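Local coordinates for protein HIAXHD3 (Humicola insolens, PDB 3ZXK) that hydrolyses alpha-L-arabinofuranosyl side chains, probably of xylans, as a family 43 glycoside hydrolase that served as a scaffold for introducing endo-xylanase activity, at residues Gly239-Ala244 / Met266-Gly271; Gly271-Val276 / Arg503-Tyr508. All blocks are in the same frame, centred on the assembly; numbering follows the deposited sequence. Where two conformers were deposited one is given.

Contact 1 of 2, residues Gly239-Ala244 / Met266-Gly271. With AHR (alpha-L-arabinofuranose), chain C.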
ATOM      1  N   GLY A 239     -22.070  -6.755  -0.652  1.00 11.75           N
ATOM      2  CA  GLY A 239     -21.512  -6.320   0.641  1.00 11.42           C
ATOM      3  C   GLY A 239     -20.005  -6.542   0.736  1.00  9.70           C
ATOM      4  O   GLY A 239     -19.409  -7.179  -0.112  1.00 10.72           O
ATOM      5  N   PRO A 240     -19.381  -6.033   1.795  1.00  9.32           N
ATOM      6  CA  PRO A 240     -20.044  -5.368   2.897  1.00  9.52           C
ATOM      7  C   PRO A 240     -20.066  -3.843   2.769  1.00 10.39           C
ATOM      8  O   PRO A 240     -20.468  -3.158   3.709  1.00 12.80           O
ATOM      9  CB  PRO A 240     -19.163  -5.770   4.088  1.00  9.27           C
ATOM     10  CG  PRO A 240     -17.782  -5.769   3.495  1.00  8.48           C
ATOM     11  CD  PRO A 240     -17.983  -6.383   2.126  1.00  8.23           C
ATOM     12  N   LEU A 241     -19.604  -3.321   1.634  1.00  9.90           N
ATOM     13  CA  LEU A 241     -19.540  -1.879   1.431  1.00 10.57           C
ATOM     14  C   LEU A 241     -20.142  -1.565   0.064  1.00 10.76           C
ATOM     15  O   LEU A 241     -19.958  -2.345  -0.878  1.00 12.03           O
ATOM     16  CB  LEU A 241     -18.072  -1.428   1.518  1.00 12.94           C
ATOM     17  CG  LEU A 241     -17.594   0.019   1.618  1.00 15.60           C
ATOM     18  CD1 LEU A 241     -18.108   0.696   2.881  1.00 16.89           C
ATOM     19  CD2 LEU A 241     -16.070   0.040   1.613  1.00 18.86           C
ATOM     20  N   ALA A 242     -20.895  -0.466  -0.048  1.00 10.05           N
ATOM     21  CA  ALA A 242     -21.456  -0.062  -1.343  1.00  9.90           C
ATOM     22  C   ALA A 242     -20.416   0.658  -2.210  1.00  8.15           C
ATOM     23  O   ALA A 242     -19.474   1.283  -1.695  1.00  9.17           O
ATOM     24  CB  ALA A 242     -22.680   0.836  -1.143  1.00  9.76           C
ATOM     25  N   ASN A 243     -20.610   0.607  -3.529  1.00  7.18           N
ATOM     26  CA  ASN A 243     -19.832   1.426  -4.482  1.00  7.06           C
ATOM     27  C   ASN A 243     -18.354   1.172  -4.407  1.00  6.69           C
ATOM     28  O   ASN A 243     -17.564   2.087  -4.585  1.00  6.60           O
ATOM     29  CB  ASN A 243     -20.132   2.934  -4.328  1.00  7.53           C
ATOM     30  CG  ASN A 243     -21.602   3.218  -4.298  1.00  8.71           C
ATOM     31  OD1 ASN A 243     -22.115   3.904  -3.397  1.00 11.26           O
ATOM     32  ND2 ASN A 243     -22.297   2.695  -5.270  1.00  8.25           N
ATOM     33  N   ALA A 244     -17.998  -0.100  -4.189  1.00  6.05           N
ATOM     34  CA  ALA A 244     -16.597  -0.488  -3.953  1.00  6.06           C
ATOM     35  C   ALA A 244     -16.284  -1.796  -4.668  1.00  6.09           C
ATOM     36  O   ALA A 244     -15.461  -2.599  -4.234  1.00  5.81           O
ATOM     37  CB  ALA A 244     -16.326  -0.588  -2.455  1.00  5.79           C
ATOM     38  N   MET A 266     -11.745  -4.870  -1.337  1.00  5.27           N
ATOM     39  CA  MET A 266     -12.765  -4.179  -2.124  0.57  5.96           C
ATOM     40  C   MET A 266     -12.090  -3.145  -3.024  1.00  6.10           C
ATOM     41  O   MET A 266     -11.087  -2.541  -2.608  1.00  7.19           O
ATOM     42  CB  MET A 266     -13.707  -3.410  -1.186  0.57  6.57           C
ATOM     43  CG  MET A 266     -14.402  -4.241  -0.115  0.57  7.46           C
ATOM     44  SD  MET A 266     -15.539  -5.491  -0.764  0.57  9.36           S
ATOM     45  CE  MET A 266     -16.731  -4.514  -1.691  0.57  7.61           C
ATOM     46  N   ASP A 267     -12.680  -2.883  -4.192  1.00  6.03           N
ATOM     47  CA  ASP A 267     -12.276  -1.767  -5.074  1.00  6.03           C
ATOM     48  C   ASP A 267     -12.906  -0.426  -4.641  1.00  5.44           C
ATOM     49  O   ASP A 267     -13.749   0.150  -5.327  1.00  5.54           O
ATOM     50  CB  ASP A 267     -12.544  -2.081  -6.562  1.00  7.11           C
ATOM     51  CG  ASP A 267     -11.629  -3.185  -7.115  1.00  7.92           C
ATOM     52  OD1 ASP A 267     -10.467  -3.273  -6.680  1.00 10.31           O
ATOM     53  OD2 ASP A 267     -12.081  -3.972  -7.989  1.00  8.76           O
ATOM     54  N   ALA A 268     -12.487   0.068  -3.481  1.00  5.29           N
ATOM     55  CA  ALA A 268     -13.102   1.231  -2.859  1.00  5.87           C
ATOM     56  C   ALA A 268     -12.512   2.553  -3.359  1.00  5.38           C
ATOM     57  O   ALA A 268     -12.209   3.443  -2.559  1.00  5.81           O
ATOM     58  CB  ALA A 268     -12.969   1.113  -1.344  1.00  6.10           C
ATOM     59  N   TYR A 269     -12.364   2.684  -4.686  1.00  5.13           N
ATOM     60  CA  TYR A 269     -11.933   3.927  -5.317  1.00  5.38           C
ATOM     61  C   TYR A 269     -12.978   5.008  -5.013  1.00  5.46           C
ATOM     62  O   TYR A 269     -14.184   4.704  -4.955  1.00  5.75           O
ATOM     63  CB  TYR A 269     -11.739   3.709  -6.810  1.00  5.49           C
ATOM     64  CG  TYR A 269     -10.584   2.765  -7.046  1.00  5.31           C
ATOM     65  CD1 TYR A 269      -9.279   3.176  -6.803  1.00  5.48           C
ATOM     66  CD2 TYR A 269     -10.791   1.440  -7.435  1.00  5.37           C
ATOM     67  CE1 TYR A 269      -8.208   2.303  -6.967  1.00  5.33           C
ATOM     68  CE2 TYR A 269      -9.722   0.573  -7.608  1.00  6.11           C
ATOM     69  CZ  TYR A 269      -8.426   1.017  -7.375  1.00  5.18           C
ATOM     70  OH  TYR A 269      -7.355   0.145  -7.545  1.00  6.41           O
ATOM     71  N   PRO A 270     -12.536   6.266  -4.765  1.00  5.30           N
ATOM     72  CA  PRO A 270     -11.182   6.794  -4.994  1.00  5.36           C
ATOM     73  C   PRO A 270     -10.168   6.589  -3.864  1.00  6.03           C
ATOM     74  O   PRO A 270      -9.031   7.021  -3.984  1.00  7.05           O
ATOM     75  CB  PRO A 270     -11.436   8.287  -5.228  1.00  5.95           C
ATOM     76  CG  PRO A 270     -12.583   8.570  -4.312  1.00  6.15           C
ATOM     77  CD  PRO A 270     -13.494   7.359  -4.503  1.00  5.74           C
ATOM     78  N   GLY A 271     -10.562   5.927  -2.787  1.00  6.13           N
ATOM     79  CA  GLY A 271      -9.646   5.676  -1.690  1.00  6.55           C
ATOM     80  C   GLY A 271      -8.596   4.606  -1.946  1.00  6.33           C
ATOM     81  O   GLY A 271      -7.522   4.648  -1.352  1.00  7.49           O
TER
HETATM   82  O5  AHR C   3     -11.412  -3.496 -10.548  1.00 12.55           O
HETATM   83  C5  AHR C   3     -10.109  -2.899 -10.398  1.00 13.07           C
HETATM   84  C4  AHR C   3      -8.992  -3.947 -10.352  1.00 14.68           C
HETATM   85  O4  AHR C   3      -8.984  -4.726 -11.545  1.00 15.54           O
HETATM   86  C3  AHR C   3      -9.088  -5.017  -9.268  1.00 12.47           C
HETATM   87  O3  AHR C   3      -8.611  -4.576  -8.006  1.00 12.69           O
HETATM   88  C2  AHR C   3      -8.220  -6.138  -9.772  1.00 15.72           C
HETATM   89  O2  AHR C   3      -8.737  -7.428  -9.395  1.00 15.79           O
HETATM   90  C1  AHR C   3      -8.309  -5.967 -11.275  1.00 17.61           C

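Contact 2 of 2, residues Gly271-Val276 / Arg503-Tyr508. With AHR (alpha-L-arabinofuranose), chain C.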
ATOM      1  N   GLY A 271     -10.562   5.927  -2.787  1.00  6.13           N
ATOM      2  CA  GLY A 271      -9.646   5.676  -1.690  1.00  6.55           C
ATOM      3  C   GLY A 271      -8.596   4.606  -1.946  1.00  6.33           C
ATOM      4  O   GLY A 271      -7.522   4.648  -1.352  1.00  7.49           O
ATOM      5  N   GLY A 272      -8.918   3.638  -2.795  1.00  6.12           N
ATOM      6  CA  GLY A 272      -8.038   2.490  -3.031  1.00  5.87           C
ATOM      7  C   GLY A 272      -8.679   1.171  -2.648  1.00  5.01           C
ATOM      8  O   GLY A 272      -9.896   1.066  -2.588  1.00  5.65           O
ATOM      9  N   ARG A 273      -7.851   0.166  -2.429  1.00  4.93           N
ATOM     10  CA  ARG A 273      -8.311  -1.199  -2.245  1.00  5.09           C
ATOM     11  C   ARG A 273      -8.077  -1.593  -0.805  1.00  4.81           C
ATOM     12  O   ARG A 273      -6.939  -1.577  -0.329  1.00  4.90           O
ATOM     13  CB  ARG A 273      -7.628  -2.126  -3.246  1.00  4.95           C
ATOM     14  CG  ARG A 273      -8.141  -1.775  -4.637  1.00  6.05           C
ATOM     15  CD  ARG A 273      -7.495  -2.528  -5.774  1.00  6.16           C
ATOM     16  NE  ARG A 273      -6.075  -2.267  -5.926  1.00  6.22           N
ATOM     17  CZ  ARG A 273      -5.275  -2.988  -6.712  1.00  7.21           C
ATOM     18  NH1 ARG A 273      -5.777  -4.019  -7.421  1.00  9.02           N
ATOM     19  NH2 ARG A 273      -3.973  -2.682  -6.792  1.00  7.99           N
ATOM     20  N   ILE A 274      -9.175  -1.900  -0.116  1.00  4.45           N
ATOM     21  CA  ILE A 274      -9.185  -2.001   1.331  1.00  4.76           C
ATOM     22  C   ILE A 274      -9.684  -3.370   1.804  1.00  4.36           C
ATOM     23  O   ILE A 274     -10.548  -3.976   1.182  1.00  4.52           O
ATOM     24  CB  ILE A 274      -9.991  -0.819   1.961  1.00  5.46           C
ATOM     25  CG1 ILE A 274     -11.499  -0.959   1.696  1.00  5.98           C
ATOM     26  CG2 ILE A 274      -9.438   0.525   1.455  1.00  5.88           C
ATOM     27  CD1 ILE A 274     -12.311   0.205   2.241  1.00  6.34           C
ATOM     28  N   PRO A 275      -9.148  -3.861   2.931  1.00  4.60           N
ATOM     29  CA  PRO A 275      -9.472  -5.227   3.326  1.00  4.49           C
ATOM     30  C   PRO A 275     -10.787  -5.399   4.087  1.00  4.65           C
ATOM     31  O   PRO A 275     -11.163  -4.546   4.905  1.00  4.90           O
ATOM     32  CB  PRO A 275      -8.307  -5.616   4.258  1.00  4.40           C
ATOM     33  CG  PRO A 275      -7.826  -4.316   4.826  1.00  4.73           C
ATOM     34  CD  PRO A 275      -8.032  -3.294   3.724  1.00  4.53           C
ATOM     35  N   VAL A 276     -11.448  -6.513   3.787  1.00  4.74           N
ATOM     36  CA  VAL A 276     -12.672  -6.955   4.489  1.00  4.72           C
ATOM     37  C   VAL A 276     -12.444  -8.410   4.918  1.00  4.81           C
ATOM     38  O   VAL A 276     -11.706  -9.149   4.268  1.00  5.03           O
ATOM     39  CB  VAL A 276     -13.936  -6.815   3.595  1.00  5.23           C
ATOM     40  CG1 VAL A 276     -14.199  -5.339   3.298  1.00  5.69           C
ATOM     41  CG2 VAL A 276     -13.760  -7.560   2.290  1.00  5.90           C
ATOM     42  N   ARG A 503      -7.115   2.556 -13.148  1.00  6.57           N
ATOM     43  CA  ARG A 503      -5.903   2.248 -13.918  1.00  7.00           C
ATOM     44  C   ARG A 503      -4.548   2.540 -13.257  1.00  5.78           C
ATOM     45  O   ARG A 503      -3.587   1.797 -13.471  1.00  6.52           O
ATOM     46  CB  ARG A 503      -5.988   2.842 -15.328  1.00  8.61           C
ATOM     47  CG  ARG A 503      -7.157   2.268 -16.125  1.00 12.99           C
ATOM     48  CD  ARG A 503      -7.055   2.502 -17.620  1.00 18.90           C
ATOM     49  NE  ARG A 503      -8.199   1.908 -18.313  1.00 25.93           N
ATOM     50  CZ  ARG A 503      -8.254   0.660 -18.778  1.00 28.99           C
ATOM     51  NH1 ARG A 503      -7.222  -0.161 -18.639  1.00 30.18           N
ATOM     52  NH2 ARG A 503      -9.352   0.229 -19.397  1.00 31.15           N
ATOM     53  N   TYR A 504      -4.487   3.577 -12.421  1.00  4.80           N
ATOM     54  CA  TYR A 504      -3.267   3.858 -11.646  1.00  4.49           C
ATOM     55  C   TYR A 504      -3.080   2.885 -10.471  1.00  4.81           C
ATOM     56  O   TYR A 504      -2.017   2.837  -9.871  1.00  4.91           O
ATOM     57  CB  TYR A 504      -3.334   5.307 -11.160  1.00  4.52           C
ATOM     58  CG  TYR A 504      -2.086   5.840 -10.493  1.00  4.57           C
ATOM     59  CD1 TYR A 504      -0.996   6.253 -11.261  1.00  4.57           C
ATOM     60  CD2 TYR A 504      -2.008   5.957  -9.099  1.00  4.99           C
ATOM     61  CE1 TYR A 504       0.153   6.760 -10.674  1.00  5.43           C
ATOM     62  CE2 TYR A 504      -0.868   6.476  -8.491  1.00  4.76           C
ATOM     63  CZ  TYR A 504       0.214   6.871  -9.268  1.00  4.86           C
ATOM     64  OH  TYR A 504       1.344   7.366  -8.637  1.00  7.08           O
ATOM     65  N   PHE A 505      -4.149   2.179 -10.141  1.00  4.69           N
ATOM     66  CA  PHE A 505      -4.216   1.152  -9.089  1.00  5.29           C
ATOM     67  C   PHE A 505      -4.153   1.701  -7.672  1.00  5.68           C
ATOM     68  O   PHE A 505      -5.075   1.472  -6.890  1.00  5.62           O
ATOM     69  CB  PHE A 505      -3.209   0.007  -9.309  1.00  5.96           C
ATOM     70  CG  PHE A 505      -3.547  -0.887 -10.474  1.00  7.64           C
ATOM     71  CD1 PHE A 505      -4.614  -1.781 -10.411  1.00  8.59           C
ATOM     72  CD2 PHE A 505      -2.796  -0.822 -11.640  1.00  8.57           C
ATOM     73  CE1 PHE A 505      -4.913  -2.606 -11.496  1.00 10.40           C
ATOM     74  CE2 PHE A 505      -3.099  -1.628 -12.737  1.00 11.51           C
ATOM     75  CZ  PHE A 505      -4.155  -2.523 -12.663  1.00 12.08           C
ATOM     76  N   THR A 506      -3.087   2.412  -7.331  1.00  6.04           N
ATOM     77  CA  THR A 506      -2.946   2.986  -5.997  1.00  5.50           C
ATOM     78  C   THR A 506      -4.042   4.033  -5.747  1.00  5.48           C
ATOM     79  O   THR A 506      -4.470   4.707  -6.667  1.00  6.76           O
ATOM     80  CB  THR A 506      -1.562   3.667  -5.917  1.00  5.69           C
ATOM     81  OG1 THR A 506      -0.573   2.674  -6.181  1.00  7.34           O
ATOM     82  CG2 THR A 506      -1.287   4.287  -4.520  1.00  5.66           C
ATOM     83  N   GLY A 507      -4.507   4.162  -4.515  1.00  5.57           N
ATOM     84  CA  GLY A 507      -5.476   5.197  -4.191  1.00  5.57           C
ATOM     85  C   GLY A 507      -4.863   6.578  -4.072  1.00  5.52           C
ATOM     86  O   GLY A 507      -3.640   6.752  -4.188  1.00  6.40           O
ATOM     87  N   TYR A 508      -5.732   7.574  -3.888  1.00  5.32           N
ATOM     88  CA  TYR A 508      -5.263   8.912  -3.604  1.00  4.86           C
ATOM     89  C   TYR A 508      -4.451   8.951  -2.332  1.00  5.13           C
ATOM     90  O   TYR A 508      -4.828   8.307  -1.319  1.00  6.43           O
ATOM     91  CB  TYR A 508      -6.437   9.872  -3.455  1.00  5.04           C
ATOM     92  CG  TYR A 508      -6.833  10.495  -4.773  1.00  4.97           C
ATOM     93  CD1 TYR A 508      -6.165  11.619  -5.265  1.00  5.33           C
ATOM     94  CD2 TYR A 508      -7.848   9.945  -5.551  1.00  5.16           C
ATOM     95  CE1 TYR A 508      -6.537  12.208  -6.466  1.00  4.80           C
ATOM     96  CE2 TYR A 508      -8.222  10.519  -6.786  1.00  5.42           C
ATOM     97  CZ  TYR A 508      -7.541  11.653  -7.247  1.00  5.32           C
ATOM     98  OH  TYR A 508      -7.878  12.257  -8.427  1.00  6.84           O
TER
HETATM   99  O5  AHR C   3     -11.412  -3.496 -10.548  1.00 12.55           O
HETATM  100  C5  AHR C   3     -10.109  -2.899 -10.398  1.00 13.07           C
HETATM  101  C4  AHR C   3      -8.992  -3.947 -10.352  1.00 14.68           C
HETATM  102  O4  AHR C   3      -8.984  -4.726 -11.545  1.00 15.54           O
HETATM  103  C3  AHR C   3      -9.088  -5.017  -9.268  1.00 12.47           C
HETATM  104  O3  AHR C   3      -8.611  -4.576  -8.006  1.00 12.69           O
HETATM  105  C2  AHR C   3      -8.220  -6.138  -9.772  1.00 15.72           C
HETATM  106  O2  AHR C   3      -8.737  -7.428  -9.395  1.00 15.79           O
HETATM  107  C1  AHR C   3      -8.309  -5.967 -11.275  1.00 17.61           C
HETATM  108  O   HOH W   1      -4.571  -0.209  -4.775  1.00  5.46           O

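Contact 1 of 2, residues Gly239-Ala244 / Met266-Gly271
A244 packs against M266, D267 and A268 where the loop 239-244 runs beside the end of strand 260-267. In one of the two deposited conformers of M266, its methyl CE lies 3.4 Å from A244 O, and its CB also rests on this carbonyl. Bends at chi2 (-64°) and chi3 (-60°) put SD near P240 CD, at 3.9 Å, and bring CE back to A244 O; the side chains of P240 and M266 cross obliquely, and CE also comes near the carbonyls of G239 and L241. On the next residues, A244 CB sits 3.7 Å from A268 CA, and a CA-H...O contact joins A244 CA to D267 O at 3.2 Å. A244, M266, D267 and A268 in this tight part are buried. Packing thins toward the outer bend of the loop: L241 CD2 only grazes A268 CB at 4.4 Å, A242 is exposed and points away, and the amide end of N243 leads away from the strand. D267 turns its carboxylate from the loop to the sugar, where OD1 accepts a bond from O3 of the arabinofuranose (2.6 Å) and OD2 one from O5 (2.7 Å). H248 and R273 also bond this sugar. D267 and A268 are successive centres of inverse gamma turns; D267 lines the arabinose pocket of the family 43 five-bladed beta-propeller, and the 239-244 loop packs against the backbone that carries it.

Contact 2 of 2, residues Gly271-Val276 / Arg503-Tyr508
In R273 and F505 the first torsion sets each CG anti to its own carbonyl carbon, beside the backbone N, and a bend at chi3 (-64°) then places NE of the arginine. The guanidinium and the phenyl ring are inclined by 35°. CD1 of F505 lies over one face of the guanidinium, 3.8 Å from R273 NH2, and F505 CB is equally near that nitrogen. The guanidinium edge serves polar partners in its plane: NH1 donates to O3 of the arabinofuranose (2.9 Å, 157° at the hydrogen), while NE donates to a water at 2.8 Å. That water passes a bond of its own to F505 O, at 2.7 Å, tying the arginine to the backbone that carries the phenyl ring. An alanine at R273 would probably leave O3 without this donor, strand the water on F505 O and open a gap beside the F505 ring.

Farther along, the backbones close in at G272 and G507, whose CA atoms are 3.9 Å apart. G507 CA directs a nearly straight CA-H...O contact to G271 O (3.5 Å). D16 braces both segments, accepting bonds from the backbone N of R273 and of G507. The F505 ring also meets F36, nearly parallel to it, and W84 and W502, and a bound xylose touches F505. The contact thus joins the start of strand 273-282, beside strand 260-267 in the propeller, to the loop leading from strand 490-497 into strand 509-516 of the C-terminal domain.

Contacts 1 and 2 lie in series along the chain and have centres about 9 Å apart. The turn through G271, which both contacts include, joins neighbouring antiparallel strands 260-267 and 273-282 of one four-stranded sheet, with a probable backbone hydrogen bond from M266 N to I274 O. Contact 1 stays within the catalytic family 43 region, whereas contact 2 crosses to the concanavalin A-like C-terminal domain, 227 residues on. Y269 OH of contact 1 reaches F505 O of contact 2 at 2.7 Å, a probable hydrogen bond between the domains. Both contacts touch the same arabinofuranose, so its pocket is built beside the domain interface.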